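Local atomic coordinates of oxidoreductase, 2OG-Fe(II) oxygenase family (Burkholderia pseudomallei, PDB entry 6N1F), a protein that probably catalyses an iron-dependent oxidation as a member of the 2OG-Fe(II) oxygenase family. Residues R91-D96 with R139-N144; D163-V168 with Y226-G231. One frame throughout, in Å; residues are numbered along the deposited sequence.

Strands 137-147 and 218-227 are neighbours in one large antiparallel sheet; interaction 1 pairs the first with 88-92 and the short strand 94-95 that follows, and interaction 2 pairs the second with 166-171. Both are partly buried, and both adjust their register with a classic beta bulge. Interaction 1 contains no exposed touching residue and sets a buried salt bridge beside a hydrophobic layer. Interaction 2, where strands give way to loops, has a shorter backbone ladder, supplemented by S227, a water and the E165-R228 salt bridge. They touch directly: Y164 OH lies 2.6 Å from D96 OD2, and R139 NH1 lies 2.6 Å from G231 O, both probable hydrogen bonds.

Interaction 1 (R91-D96 with R139-N144)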
# COMPACT_ATOMS: atom_id res chain seq x y z
N ARG A 91 -3.95 -3.42 -12.19
CA ARG A 91 -2.83 -4.02 -12.90
C ARG A 91 -2.05 -4.88 -11.91
O ARG A 91 -1.34 -4.35 -11.06
CB ARG A 91 -1.93 -2.95 -13.52
CG ARG A 91 -2.45 -2.43 -14.82
CD ARG A 91 -1.95 -1.03 -15.09
NE ARG A 91 -2.12 -0.68 -16.50
CZ ARG A 91 -1.90 0.53 -16.99
NH1 ARG A 91 -1.52 1.51 -16.20
NH2 ARG A 91 -2.07 0.77 -18.29
N ARG A 92 -2.20 -6.19 -12.02
CA ARG A 92 -1.61 -7.08 -11.03
C ARG A 92 -0.12 -7.29 -11.29
O ARG A 92 0.32 -7.41 -12.43
CB ARG A 92 -2.35 -8.41 -11.02
CG ARG A 92 -3.82 -8.25 -10.85
CD ARG A 92 -4.49 -9.51 -10.35
NE ARG A 92 -5.93 -9.31 -10.29
CZ ARG A 92 -6.55 -8.69 -9.30
NH1 ARG A 92 -5.86 -8.21 -8.27
NH2 ARG A 92 -7.87 -8.54 -9.33
N ILE A 93 0.64 -7.28 -10.21
CA ILE A 93 2.06 -7.61 -10.23
C ILE A 93 2.31 -8.95 -9.55
O ILE A 93 3.00 -9.82 -10.09
CB ILE A 93 2.88 -6.48 -9.57
CG1 ILE A 93 2.96 -5.27 -10.51
CG2 ILE A 93 4.27 -6.97 -9.19
CD1 ILE A 93 2.81 -3.89 -9.82
N MSE A 94 1.74 -9.13 -8.37
CA MSE A 94 1.80 -10.39 -7.66
C MSE A 94 0.45 -10.76 -7.05
O MSE A 94 -0.20 -9.91 -6.43
CB MSE A 94 2.84 -10.29 -6.57
CG MSE A 94 2.86 -11.43 -5.63
SE MSE A 94 4.67 -11.53 -4.96
CE MSE A 94 5.51 -12.44 -6.46
N VAL A 95 0.02 -12.02 -7.22
CA VAL A 95 -1.26 -12.50 -6.71
C VAL A 95 -1.01 -13.45 -5.55
O VAL A 95 0.05 -14.07 -5.43
CB VAL A 95 -2.11 -13.19 -7.80
CG1 VAL A 95 -2.33 -12.26 -8.98
CG2 VAL A 95 -1.45 -14.47 -8.25
N ASP A 96 -2.03 -13.60 -4.68
CA ASP A 96 -1.92 -14.36 -3.44
C ASP A 96 -3.26 -15.02 -3.10
O ASP A 96 -3.93 -14.68 -2.12
CB ASP A 96 -1.44 -13.45 -2.29
CG ASP A 96 -1.12 -14.23 -1.03
OD1 ASP A 96 -0.95 -15.46 -1.13
OD2 ASP A 96 -1.04 -13.61 0.05
N ARG A 139 3.92 -10.47 -0.43
CA ARG A 139 3.04 -11.54 -0.87
C ARG A 139 2.08 -11.12 -1.97
O ARG A 139 1.61 -11.98 -2.73
CB ARG A 139 2.23 -12.08 0.31
CG ARG A 139 2.98 -13.01 1.24
CD ARG A 139 2.03 -13.66 2.23
NE ARG A 139 1.17 -14.66 1.61
CZ ARG A 139 1.44 -15.97 1.59
NH1 ARG A 139 2.55 -16.43 2.15
NH2 ARG A 139 0.59 -16.82 1.02
N ARG A 140 1.73 -9.85 -2.05
CA ARG A 140 0.73 -9.39 -3.00
C ARG A 140 1.10 -7.97 -3.38
O ARG A 140 1.63 -7.23 -2.56
CB ARG A 140 -0.69 -9.46 -2.40
CG ARG A 140 -1.76 -8.79 -3.23
CD ARG A 140 -3.15 -9.10 -2.71
NE ARG A 140 -4.17 -8.39 -3.48
CZ ARG A 140 -5.46 -8.71 -3.49
NH1 ARG A 140 -5.89 -9.74 -2.77
NH2 ARG A 140 -6.32 -8.01 -4.22
N CYS A 141 0.84 -7.60 -4.64
CA CYS A 141 1.26 -6.31 -5.16
C CYS A 141 0.48 -6.00 -6.42
O CYS A 141 0.39 -6.84 -7.32
CB CYS A 141 2.77 -6.33 -5.45
SG CYS A 141 3.40 -4.79 -6.15
N GLN A 142 -0.10 -4.80 -6.49
CA GLN A 142 -0.90 -4.41 -7.64
C GLN A 142 -1.02 -2.89 -7.71
O GLN A 142 -0.82 -2.19 -6.71
CB GLN A 142 -2.30 -5.06 -7.60
CG GLN A 142 -3.18 -4.49 -6.48
CD GLN A 142 -4.40 -5.33 -6.21
OE1 GLN A 142 -4.30 -6.53 -5.95
NE2 GLN A 142 -5.58 -4.70 -6.27
N ILE A 143 -1.34 -2.40 -8.90
CA ILE A 143 -1.62 -0.99 -9.14
C ILE A 143 -3.14 -0.84 -9.21
O ILE A 143 -3.79 -1.51 -10.02
CB ILE A 143 -0.97 -0.49 -10.44
CG1 ILE A 143 0.51 -0.85 -10.52
CG2 ILE A 143 -1.12 1.01 -10.55
CD1 ILE A 143 1.37 0.06 -9.73
N ASN A 144 -3.70 0.04 -8.37
CA ASN A 144 -5.13 0.34 -8.38
C ASN A 144 -5.34 1.70 -9.01
O ASN A 144 -4.83 2.70 -8.50
CB ASN A 144 -5.71 0.34 -6.97
CG ASN A 144 -5.78 -1.03 -6.38
OD1 ASN A 144 -5.75 -2.03 -7.09
ND2 ASN A 144 -5.89 -1.09 -5.06
O HOH W 1 -2.92 -8.76 -6.78
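R139 presents the NE edge of its guanidinium to D96, with R139 NE 2.9 Å from D96 OD2 and R139 NH2 3.0 Å from D96 OD1. This is a side-on salt bridge using two nitrogens, but not a coplanar one: the two flat groups are turned 52° apart. OD1 is met on its syn side, whereas OD2 is approached from above the carboxylate plane. A bend at chi3 of R139 (71°) brings NE round to the acid, while R139 NH1 bonds to the carbonyls of H229 and G231.

Further along, the side-chain oxygen Q142 OE1 sits at the edges of two other guanidiniums. R140 grips Q142 OE1 side-on with NE and NH2, both from the same face of the amide, while R92 NH1 lies 3.3 Å from Q142 OE1, its guanidinium steeply inclined to the amide. A water bridges OE1 to M94 O, and Q142 NE2 gives an in-plane bond to N144 OD1, so the amide is held at both ends. R92 NE pairs with E75.

On the face of C141 and I143 the contact is mainly apolar. I93 CD1 packs 3.8 Å from C141 SG and 3.9 Å from I143 CG1, with helix 109-117 over I93. Here the backbone forms a classic beta bulge: C141 O accepts from both I93 N and M94 N, the latter bond nearly straight (174°). The chain turns a corner at I93, leaving the large sheet of what is, as in relatives, probably a double-stranded beta-helix.

Q142 OE1 thus fixes the rotation of the R140 guanidinium. The side chain of R140 is about 8 Å from the bound iron ion. With Y164 and N161 as further donors to OD2, the buried D96 carboxylate is probably kept ionised, its charge balanced by R139.

Interaction 2 (D163-V168 with Y226-G231); sequences DYEFSV and YSRHNG
Y226 O faces the amides of both E165 and F166, a classic beta bulge where strand 218-227 pairs with the residues leading into strand 166-171 in the large antiparallel sheet. The two donors differ: E165 N is 2.9 Å from Y226 O, nearly along the C=O axis, while F166 N makes only a weak bond. In return Y226 N donates to F166 O at 2.9 Å, almost straight.

Beyond the bulge, side chains take over. With its OG anti to the backbone N (chi1 176°), S227 gives its proton to the carbonyl of D163, S227 OG to D163 O being 2.8 Å, and arrives from well above the carbonyl plane. The same OG accepts from H229 N, an ST turn that bends the chain out of the strand.

A water joins the segments again, donating to D163 O and E165 OE1 and accepting from R228 N. E165 OE1 also receives R228 NE at 2.7 Å, a salt bridge lying in the guanidinium plane although the carboxylate is turned 56° from it. E165 OE2 is satisfied by Y136 OH, and D163 OD2 forms a salt bridge with R234.

Y164, stacked on F225, has its side chain about 5 Å from that of the iron ligand D157. On the face of F166 and Y226, F130 stacks on F166 and meets Y226 edge-to-face, while V168 CG2 touches the edge of the Y226 ring, 3.8 Å from Y226 CE2.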
# COMPACT_ATOMS: atom_id res chain seq x y z
N ASP A 163 -2.28 -13.63 7.48
CA ASP A 163 -0.88 -13.44 7.82
C ASP A 163 -0.31 -12.12 7.31
O ASP A 163 0.87 -11.86 7.52
CB ASP A 163 -0.05 -14.61 7.28
CG ASP A 163 -0.47 -15.94 7.87
OD1 ASP A 163 -0.56 -16.05 9.12
OD2 ASP A 163 -0.73 -16.89 7.10
N TYR A 164 -1.11 -11.29 6.64
CA TYR A 164 -0.63 -9.97 6.27
C TYR A 164 -0.43 -9.13 7.52
O TYR A 164 -1.38 -8.94 8.29
CB TYR A 164 -1.62 -9.28 5.34
CG TYR A 164 -1.71 -9.82 3.94
CD1 TYR A 164 -0.77 -10.69 3.43
CD2 TYR A 164 -2.76 -9.44 3.12
CE1 TYR A 164 -0.88 -11.18 2.14
CE2 TYR A 164 -2.87 -9.91 1.84
CZ TYR A 164 -1.94 -10.77 1.35
OH TYR A 164 -2.07 -11.22 0.06
N GLU A 165 0.78 -8.60 7.72
CA GLU A 165 1.05 -7.75 8.87
C GLU A 165 1.05 -6.27 8.54
O GLU A 165 0.65 -5.44 9.36
CB GLU A 165 2.40 -8.08 9.49
CG GLU A 165 2.42 -9.25 10.40
CD GLU A 165 3.77 -9.40 11.04
OE1 GLU A 165 4.35 -10.50 10.95
OE2 GLU A 165 4.25 -8.39 11.61
N PHE A 166 1.55 -5.91 7.37
CA PHE A 166 1.64 -4.51 7.00
C PHE A 166 1.27 -4.37 5.55
O PHE A 166 1.40 -5.31 4.76
CB PHE A 166 3.04 -3.92 7.23
CG PHE A 166 3.47 -3.92 8.66
CD1 PHE A 166 2.99 -2.96 9.54
CD2 PHE A 166 4.36 -4.88 9.12
CE1 PHE A 166 3.40 -2.96 10.87
CE2 PHE A 166 4.76 -4.89 10.44
CZ PHE A 166 4.28 -3.93 11.32
N SER A 167 0.80 -3.19 5.22
CA SER A 167 0.46 -2.80 3.88
C SER A 167 1.27 -1.55 3.55
O SER A 167 1.50 -0.71 4.42
CB SER A 167 -1.05 -2.52 3.77
OG SER A 167 -1.38 -1.98 2.52
N VAL A 168 1.73 -1.45 2.30
CA VAL A 168 2.47 -0.29 1.82
C VAL A 168 1.77 0.23 0.57
O VAL A 168 1.38 -0.56 -0.30
CB VAL A 168 3.95 -0.62 1.50
CG1 VAL A 168 4.66 0.62 1.04
CG2 VAL A 168 4.63 -1.17 2.74
N TYR A 226 2.94 -7.22 3.18
CA TYR A 226 4.09 -7.86 3.80
C TYR A 226 3.62 -8.90 4.82
O TYR A 226 2.72 -8.64 5.62
CB TYR A 226 4.97 -6.83 4.52
CG TYR A 226 6.04 -6.14 3.70
CD1 TYR A 226 7.15 -6.83 3.24
CD2 TYR A 226 5.96 -4.77 3.44
CE1 TYR A 226 8.15 -6.19 2.53
CE2 TYR A 226 6.97 -4.13 2.71
CZ TYR A 226 8.06 -4.85 2.26
OH TYR A 226 9.06 -4.24 1.54
N SER A 227 4.25 -10.07 4.78
CA SER A 227 4.03 -11.13 5.75
C SER A 227 5.37 -11.78 6.07
O SER A 227 6.27 -11.80 5.23
CB SER A 227 3.04 -12.18 5.21
OG SER A 227 2.88 -13.27 6.11
N ARG A 228 5.50 -12.31 7.28
CA ARG A 228 6.63 -13.18 7.60
C ARG A 228 6.41 -14.60 7.11
O ARG A 228 7.35 -15.39 7.08
CB ARG A 228 6.90 -13.20 9.10
CG ARG A 228 7.28 -11.87 9.70
CD ARG A 228 7.33 -11.98 11.22
NE ARG A 228 6.05 -12.43 11.76
CZ ARG A 228 5.83 -13.64 12.29
NH1 ARG A 228 6.81 -14.53 12.38
NH2 ARG A 228 4.63 -13.94 12.75
N HIS A 229 5.19 -14.95 6.72
CA HIS A 229 4.89 -16.28 6.20
C HIS A 229 5.02 -16.26 4.69
O HIS A 229 4.41 -15.42 4.02
CB HIS A 229 3.48 -16.71 6.60
CG HIS A 229 3.12 -18.09 6.16
ND1 HIS A 229 3.88 -19.20 6.48
CD2 HIS A 229 2.07 -18.55 5.44
CE1 HIS A 229 3.31 -20.28 5.97
NE2 HIS A 229 2.22 -19.92 5.33
N ASN A 230 5.82 -17.18 4.15
CA ASN A 230 5.91 -17.33 2.71
C ASN A 230 5.27 -18.63 2.23
O ASN A 230 5.32 -18.91 1.03
CB ASN A 230 7.37 -17.26 2.26
CG ASN A 230 7.53 -16.66 0.87
OD1 ASN A 230 6.69 -15.86 0.43
ND2 ASN A 230 8.60 -17.04 0.18
N GLY A 231 4.66 -19.41 3.11
CA GLY A 231 3.91 -20.57 2.68
C GLY A 231 2.57 -20.17 2.09
O GLY A 231 2.30 -19.01 1.76
O HOH W 2 3.51 -12.37 9.02